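Local coordinates for Di-haem cytochrome c peroxidase family protein (Burkholderia thailandensis E264, PDB 6NX0) that holds two covalently bound haems c, supports an unusually stable bis-Fe(IV) state and probably works as a peroxidase, at residues R373-K378 against D388-A393; L290-N295 against V447-A452. All blocks are in the same frame, centred on the assembly; numbering follows the deposited sequence.

Contact 1: residues R373-K378 against D388-A393. With HEC (heme c), chain C.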
loop_
_atom_site.group_PDB
_atom_site.type_symbol
_atom_site.label_atom_id
_atom_site.label_comp_id
_atom_site.label_asym_id
_atom_site.label_seq_id
_atom_site.Cartn_x
_atom_site.Cartn_y
_atom_site.Cartn_z
ATOM N N ARG A 373 -6.667 -5.784 4.066
ATOM C CA ARG A 373 -7.664 -5.294 5.011
ATOM C C ARG A 373 -8.292 -4.020 4.465
ATOM O O ARG A 373 -7.605 -3.144 3.941
ATOM C CB ARG A 373 -7.047 -5.051 6.383
ATOM C CG ARG A 373 -6.673 -6.380 7.060
ATOM C CD ARG A 373 -5.847 -6.213 8.292
ATOM N NE ARG A 373 -5.752 -7.451 9.082
ATOM C CZ ARG A 373 -6.659 -7.844 9.964
ATOM N NH1 ARG A 373 -7.769 -7.132 10.143
ATOM N NH2 ARG A 373 -6.484 -8.972 10.638
ATOM N N ASN A 374 -9.617 -3.947 4.583
ATOM C CA ASN A 374 -10.460 -2.856 4.086
ATOM C C ASN A 374 -10.430 -2.705 2.577
ATOM O O ASN A 374 -10.878 -1.674 2.054
ATOM C CB ASN A 374 -10.123 -1.541 4.778
ATOM C CG ASN A 374 -10.404 -1.624 6.240
ATOM O OD1 ASN A 374 -11.582 -1.730 6.635
ATOM N ND2 ASN A 374 -9.362 -1.613 7.055
ATOM N N VAL A 375 -9.999 -3.738 1.847
ATOM C CA VAL A 375 -9.940 -3.625 0.385
ATOM C C VAL A 375 -11.314 -3.358 -0.209
ATOM O O VAL A 375 -11.439 -2.641 -1.209
ATOM C CB VAL A 375 -9.273 -4.884 -0.217
ATOM C CG1 VAL A 375 -10.141 -6.120 -0.039
ATOM C CG2 VAL A 375 -8.890 -4.645 -1.699
ATOM N N ALA A 376 -12.379 -3.880 0.415
ATOM C CA ALA A 376 -13.692 -3.833 -0.219
ATOM C C ALA A 376 -14.358 -2.456 -0.174
ATOM O O ALA A 376 -15.440 -2.300 -0.751
ATOM C CB ALA A 376 -14.602 -4.868 0.443
ATOM N N ILE A 377 -13.751 -1.452 0.469
ATOM C CA ILE A 377 -14.294 -0.094 0.498
ATOM C C ILE A 377 -13.531 0.846 -0.415
ATOM O O ILE A 377 -13.886 2.036 -0.499
ATOM C CB ILE A 377 -14.344 0.483 1.930
ATOM C CG1 ILE A 377 -12.945 0.777 2.492
ATOM C CG2 ILE A 377 -15.120 -0.437 2.862
ATOM C CD1 ILE A 377 -12.948 1.407 3.859
ATOM N N LYS A 378 -12.516 0.356 -1.121
ATOM C CA LYS A 378 -11.753 1.219 -2.011
ATOM C C LYS A 378 -12.542 1.522 -3.279
ATOM O O LYS A 378 -13.334 0.711 -3.758
ATOM C CB LYS A 378 -10.419 0.569 -2.383
ATOM C CG LYS A 378 -9.478 0.378 -1.217
ATOM C CD LYS A 378 -8.392 -0.618 -1.523
ATOM C CE LYS A 378 -7.446 -0.161 -2.624
ATOM N NZ LYS A 378 -6.284 0.584 -2.077
ATOM N N ASP A 388 -12.065 -0.739 -11.161
ATOM C CA ASP A 388 -13.002 0.003 -10.321
ATOM C C ASP A 388 -13.951 -0.895 -9.541
ATOM O O ASP A 388 -14.772 -0.377 -8.780
ATOM C CB ASP A 388 -13.799 1.047 -11.134
ATOM C CG ASP A 388 -14.751 0.451 -12.147
ATOM O OD1 ASP A 388 -14.835 -0.772 -12.294
ATOM O OD2 ASP A 388 -15.449 1.249 -12.825
ATOM N N THR A 389 -13.799 -2.220 -9.622
ATOM C CA THR A 389 -14.541 -3.119 -8.754
ATOM C C THR A 389 -13.614 -4.174 -8.191
ATOM O O THR A 389 -12.690 -4.626 -8.869
ATOM C CB THR A 389 -15.687 -3.848 -9.457
ATOM O OG1 THR A 389 -15.147 -4.789 -10.382
ATOM C CG2 THR A 389 -16.614 -2.866 -10.194
ATOM N N LEU A 390 -13.881 -4.561 -6.948
ATOM C CA LEU A 390 -13.094 -5.594 -6.298
ATOM C C LEU A 390 -13.188 -6.906 -7.061
ATOM O O LEU A 390 -12.195 -7.629 -7.194
ATOM C CB LEU A 390 -13.565 -5.773 -4.861
ATOM C CG LEU A 390 -12.887 -6.907 -4.080
ATOM C CD1 LEU A 390 -11.347 -6.697 -4.045
ATOM C CD2 LEU A 390 -13.453 -7.031 -2.694
ATOM N N ARG A 391 -14.372 -7.233 -7.594
ATOM C CA ARG A 391 -14.495 -8.504 -8.298
ATOM C C ARG A 391 -13.578 -8.562 -9.513
ATOM O O ARG A 391 -13.009 -9.621 -9.804
ATOM C CB ARG A 391 -15.942 -8.778 -8.704
ATOM C CG ARG A 391 -16.106 -10.258 -9.150
ATOM C CD ARG A 391 -17.442 -10.580 -9.754
ATOM N NE ARG A 391 -17.542 -12.029 -9.983
ATOM C CZ ARG A 391 -17.019 -12.658 -11.034
ATOM N NH1 ARG A 391 -17.160 -13.981 -11.143
ATOM N NH2 ARG A 391 -16.365 -11.989 -11.977
ATOM N N ASP A 392 -13.396 -7.441 -10.223
ATOM C CA ASP A 392 -12.506 -7.437 -11.379
ATOM C C ASP A 392 -11.065 -7.675 -10.953
ATOM O O ASP A 392 -10.325 -8.390 -11.636
ATOM C CB ASP A 392 -12.615 -6.114 -12.153
ATOM C CG ASP A 392 -13.787 -6.077 -13.117
ATOM O OD1 ASP A 392 -14.514 -7.089 -13.252
ATOM O OD2 ASP A 392 -13.980 -5.016 -13.738
ATOM N N ALA A 393 -10.660 -7.099 -9.819
ATOM C CA ALA A 393 -9.307 -7.316 -9.303
ATOM C C ALA A 393 -9.057 -8.784 -9.013
ATOM O O ALA A 393 -7.961 -9.290 -9.280
ATOM C CB ALA A 393 -9.072 -6.488 -8.048
HETATM FE FE HEC C . -2.817 -10.081 -5.024
HETATM C CHA HEC C . -2.802 -6.673 -5.387
HETATM C CHB HEC C . -6.182 -10.004 -4.343
HETATM C CHC HEC C . -2.983 -13.495 -5.312
HETATM C CHD HEC C . 0.581 -10.205 -5.325
HETATM N NA HEC C . -4.206 -8.614 -4.835
HETATM C C1A HEC C . -3.963 -7.261 -4.983
HETATM C C2A HEC C . -5.232 -6.590 -4.877
HETATM C C3A HEC C . -6.138 -7.495 -4.489
HETATM C C4A HEC C . -5.514 -8.794 -4.461
HETATM C CMA HEC C . -7.642 -7.288 -4.326
HETATM C CAA HEC C . -5.431 -5.059 -4.936
HETATM C CBA HEC C . -5.283 -4.431 -3.561
HETATM C CGA HEC C . -5.337 -2.922 -3.530
HETATM O O1A HEC C . -5.043 -2.388 -2.418
HETATM O O2A HEC C . -5.373 -2.255 -4.602
HETATM N NB HEC C . -4.261 -11.478 -4.837
HETATM C C1B HEC C . -5.591 -11.229 -4.491
HETATM C C2B HEC C . -6.293 -12.499 -4.445
HETATM C C3B HEC C . -5.444 -13.469 -4.777
HETATM C C4B HEC C . -4.144 -12.846 -4.981
HETATM C CMB HEC C . -7.776 -12.647 -4.015
HETATM C CAB HEC C . -5.724 -14.978 -4.997
HETATM C CBB HEC C . -6.768 -15.176 -6.119
HETATM N NC HEC C . -1.462 -11.568 -5.193
HETATM C C1C HEC C . -1.749 -12.908 -5.367
HETATM C C2C HEC C . -0.502 -13.597 -5.552
HETATM C C3C HEC C . 0.494 -12.706 -5.457
HETATM C C4C HEC C . -0.090 -11.400 -5.268
HETATM C CMC HEC C . -0.440 -15.132 -5.709
HETATM C CAC HEC C . 1.997 -13.003 -5.337
HETATM C CBC HEC C . 2.460 -13.687 -6.641
HETATM N ND HEC C . -1.384 -8.681 -5.249
HETATM C C1D HEC C . -0.021 -8.972 -5.371
HETATM C C2D HEC C . 0.656 -7.769 -5.757
HETATM C C3D HEC C . -0.372 -6.711 -5.870
HETATM C C4D HEC C . -1.613 -7.330 -5.489
HETATM C CMD HEC C . 2.146 -7.580 -6.021
HETATM C CAD HEC C . -0.148 -5.253 -6.295
HETATM C CBD HEC C . -0.179 -5.199 -7.810
HETATM C CGD HEC C . -0.347 -3.784 -8.302
HETATM O O1D HEC C . -0.647 -2.888 -7.476
HETATM O O2D HEC C . -0.351 -3.598 -9.554
HETATM O O HOH W 1 -15.072 -0.123 -5.608
#
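L390 carries CG anti to its backbone N (chi1 176°), and V375, with chi1 68°, puts CG1 in the slot between backbone N and carbonyl carbon, which turns CG2 anti to N; these torsions bring the branches together, V375 CG2 meeting L390 CD1 at 4.0 Å with the side chains crossing at about a right angle. The other branch of the leucine, CD2, goes to A376, touching CB at 4.0 Å, so one residue serves both neighbours in the 3-10 turn 375-377. V375 CG2 and L390 CD1 also line the haem pocket: the ring methyl CMA lies 3.8 Å from L390 CD1 and 3.9 Å from V375 CG2, making a three-way apolar contact at the porphyrin edge. K378 deals with the polar side of this haem. Its chain bends at chi3 (65°) and chi4, and NZ donates a weak hydrogen bond of 3.2 Å to propionate oxygen O1A; the positive charge probably helps offset that of the carboxylate, which is consistent with its place in the haem-binding site. Between the backbones a water lies within hydrogen-bonding reach of K378 O (2.7 Å) and D388 O (3.2 Å). T389 N-caps the helix that L390 begins, its OG1 accepting from D392 N at 3.2 Å. The contact thus sets the loop after strand 367-368 against the start of helix 390-399, while helix 444-455 packs alongside, with R455 on A376 and L454 on L390.

Contact 2: residues L290-N295 against V447-A452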
loop_
_atom_site.group_PDB
_atom_site.type_symbol
_atom_site.label_atom_id
_atom_site.label_comp_id
_atom_site.label_asym_id
_atom_site.label_seq_id
_atom_site.Cartn_x
_atom_site.Cartn_y
_atom_site.Cartn_z
ATOM N N LEU A 290 -12.394 -18.371 2.005
ATOM C CA LEU A 290 -11.179 -18.520 2.798
ATOM C C LEU A 290 -10.426 -19.771 2.373
ATOM O O LEU A 290 -9.203 -19.750 2.218
ATOM C CB LEU A 290 -11.523 -18.599 4.285
ATOM C CG LEU A 290 -10.420 -18.968 5.271
ATOM C CD1 LEU A 290 -9.293 -17.958 5.235
ATOM C CD2 LEU A 290 -11.010 -19.081 6.667
ATOM N N ALA A 291 -11.148 -20.865 2.137
ATOM C CA ALA A 291 -10.465 -22.081 1.707
ATOM C C ALA A 291 -9.857 -21.918 0.315
ATOM O O ALA A 291 -8.748 -22.406 0.064
ATOM C CB ALA A 291 -11.432 -23.255 1.756
ATOM N N LEU A 292 -10.554 -21.240 -0.607
ATOM C CA LEU A 292 -9.972 -20.969 -1.924
ATOM C C LEU A 292 -8.729 -20.098 -1.803
ATOM O O LEU A 292 -7.753 -20.279 -2.541
ATOM C CB LEU A 292 -11.001 -20.277 -2.812
ATOM C CG LEU A 292 -12.101 -21.209 -3.305
ATOM C CD1 LEU A 292 -13.314 -20.389 -3.683
ATOM C CD2 LEU A 292 -11.631 -22.017 -4.508
ATOM N N PHE A 293 -8.789 -19.113 -0.911
ATOM C CA PHE A 293 -7.695 -18.174 -0.677
ATOM C C PHE A 293 -6.422 -18.884 -0.270
ATOM O O PHE A 293 -5.324 -18.433 -0.628
ATOM C CB PHE A 293 -8.138 -17.179 0.401
ATOM C CG PHE A 293 -7.279 -15.943 0.507
ATOM C CD1 PHE A 293 -6.194 -15.888 1.350
ATOM C CD2 PHE A 293 -7.611 -14.820 -0.230
ATOM C CE1 PHE A 293 -5.421 -14.738 1.424
ATOM C CE2 PHE A 293 -6.862 -13.674 -0.152
ATOM C CZ PHE A 293 -5.777 -13.619 0.677
ATOM N N ARG A 294 -6.552 -19.994 0.465
ATOM C CA ARG A 294 -5.434 -20.764 0.991
ATOM C C ARG A 294 -5.170 -22.036 0.200
ATOM O O ARG A 294 -4.346 -22.855 0.629
ATOM C CB ARG A 294 -5.688 -21.130 2.452
ATOM C CG ARG A 294 -5.737 -19.954 3.368
ATOM C CD ARG A 294 -5.519 -20.380 4.809
ATOM N NE ARG A 294 -6.719 -20.977 5.357
ATOM C CZ ARG A 294 -6.944 -21.088 6.660
ATOM N NH1 ARG A 294 -8.077 -21.637 7.105
ATOM N NH2 ARG A 294 -6.027 -20.641 7.508
ATOM N N ASN A 295 -5.867 -22.237 -0.913
ATOM C CA ASN A 295 -5.748 -23.454 -1.706
ATOM C C ASN A 295 -4.676 -23.224 -2.765
ATOM O O ASN A 295 -4.879 -22.391 -3.669
ATOM C CB ASN A 295 -7.086 -23.801 -2.337
ATOM C CG ASN A 295 -7.059 -25.091 -3.163
ATOM O OD1 ASN A 295 -6.020 -25.535 -3.646
ATOM N ND2 ASN A 295 -8.242 -25.667 -3.372
ATOM N N VAL A 447 -14.657 -17.230 -7.803
ATOM C CA VAL A 447 -14.306 -15.809 -7.728
ATOM C C VAL A 447 -15.284 -15.082 -6.821
ATOM O O VAL A 447 -14.882 -14.267 -5.976
ATOM C CB VAL A 447 -14.271 -15.213 -9.141
ATOM C CG1 VAL A 447 -14.149 -13.688 -9.091
ATOM C CG2 VAL A 447 -13.120 -15.802 -9.929
ATOM N N ASP A 448 -16.590 -15.359 -6.979
ATOM C CA ASP A 448 -17.585 -14.754 -6.094
ATOM C C ASP A 448 -17.287 -15.061 -4.621
ATOM O O ASP A 448 -17.442 -14.203 -3.743
ATOM C CB ASP A 448 -18.991 -15.255 -6.436
ATOM C CG ASP A 448 -19.443 -14.936 -7.873
ATOM O OD1 ASP A 448 -18.882 -14.057 -8.562
ATOM O OD2 ASP A 448 -20.414 -15.592 -8.322
ATOM N N ASP A 449 -16.900 -16.308 -4.320
ATOM C CA ASP A 449 -16.633 -16.694 -2.944
ATOM C C ASP A 449 -15.398 -15.990 -2.382
ATOM O O ASP A 449 -15.393 -15.588 -1.215
ATOM C CB ASP A 449 -16.479 -18.210 -2.865
ATOM C CG ASP A 449 -17.787 -18.960 -3.130
ATOM O OD1 ASP A 449 -18.865 -18.321 -3.178
ATOM O OD2 ASP A 449 -17.722 -20.209 -3.296
ATOM N N LEU A 450 -14.354 -15.821 -3.209
ATOM C CA LEU A 450 -13.182 -15.055 -2.795
ATOM C C LEU A 450 -13.551 -13.614 -2.460
ATOM O O LEU A 450 -13.106 -13.081 -1.435
ATOM C CB LEU A 450 -12.120 -15.092 -3.887
ATOM C CG LEU A 450 -11.292 -16.384 -3.962
ATOM C CD1 LEU A 450 -10.551 -16.479 -5.297
ATOM C CD2 LEU A 450 -10.337 -16.468 -2.817
ATOM N N VAL A 451 -14.379 -12.979 -3.293
ATOM C CA VAL A 451 -14.865 -11.633 -2.966
ATOM C C VAL A 451 -15.604 -11.629 -1.631
ATOM O O VAL A 451 -15.380 -10.758 -0.786
ATOM C CB VAL A 451 -15.747 -11.100 -4.103
ATOM C CG1 VAL A 451 -16.449 -9.796 -3.690
ATOM C CG2 VAL A 451 -14.944 -10.923 -5.363
ATOM N N ALA A 452 -16.481 -12.613 -1.410
ATOM C CA ALA A 452 -17.179 -12.684 -0.129
ATOM C C ALA A 452 -16.198 -12.760 1.037
ATOM O O ALA A 452 -16.369 -12.100 2.067
ATOM C CB ALA A 452 -18.119 -13.891 -0.109
#
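L450 reaches across to the end of helix 284-293 and lays its CD2 methyl over the backbone of F293, 3.6 Å from F293 N, while also meeting L292 CB at 3.9 Å. This is helix-to-helix packing between the first and last helices of the cytochrome c domain, the pairing of N- and C-terminal helices that characterises the cytochrome c fold. In L450, CG anti to the carbonyl carbon (chi1 -78°) and chi2 164° together swing CD2 toward helix 284-293. The same methyl sits at the edge of the F293 ring, near the ring plane, and the two side chains cross at about a right angle. F293 itself turns toward the haem attachment site, touching C301, which is covalently bound to the haem, and the axial ligand H305; its ring also meets that of F453 with the planes at about 60°. The L450 side chain, too, comes within about 4 Å of the haem, nearest atoms counted. On the other flank D449 is held by its carboxylate, through a hydrogen bond from Q285 to OD1 and a salt bridge from R288 to OD2, both partners from helix 284-293, so polar bonds reinforce the apolar seam. Below that carboxylate, the aliphatic CB of D449 takes the weight of L292, whose CD1 rests against it at 3.9 Å.

In the fold
Both contacts are buried and lie in the same cytochrome c region, but contact 1 is nearer the centre of the chain, its centre about 13 Å away compared with about 21 Å for contact 2. Neither has a direct hydrogen bond between its segments: contact 1, a loop against a helix start, has a bridging water and a weak lysine bond to a propionate, while contact 2, helix on helix, is flanked by the D449 bonds to Q285 and R288. Helix 444-455 links them: R391 of contact 1 forms a salt bridge through NE to OD1 of D448 of contact 2, 2.8 Å, and packs on V447 and V451. Together they address one haem, from its propionate side and from beside its attachment site.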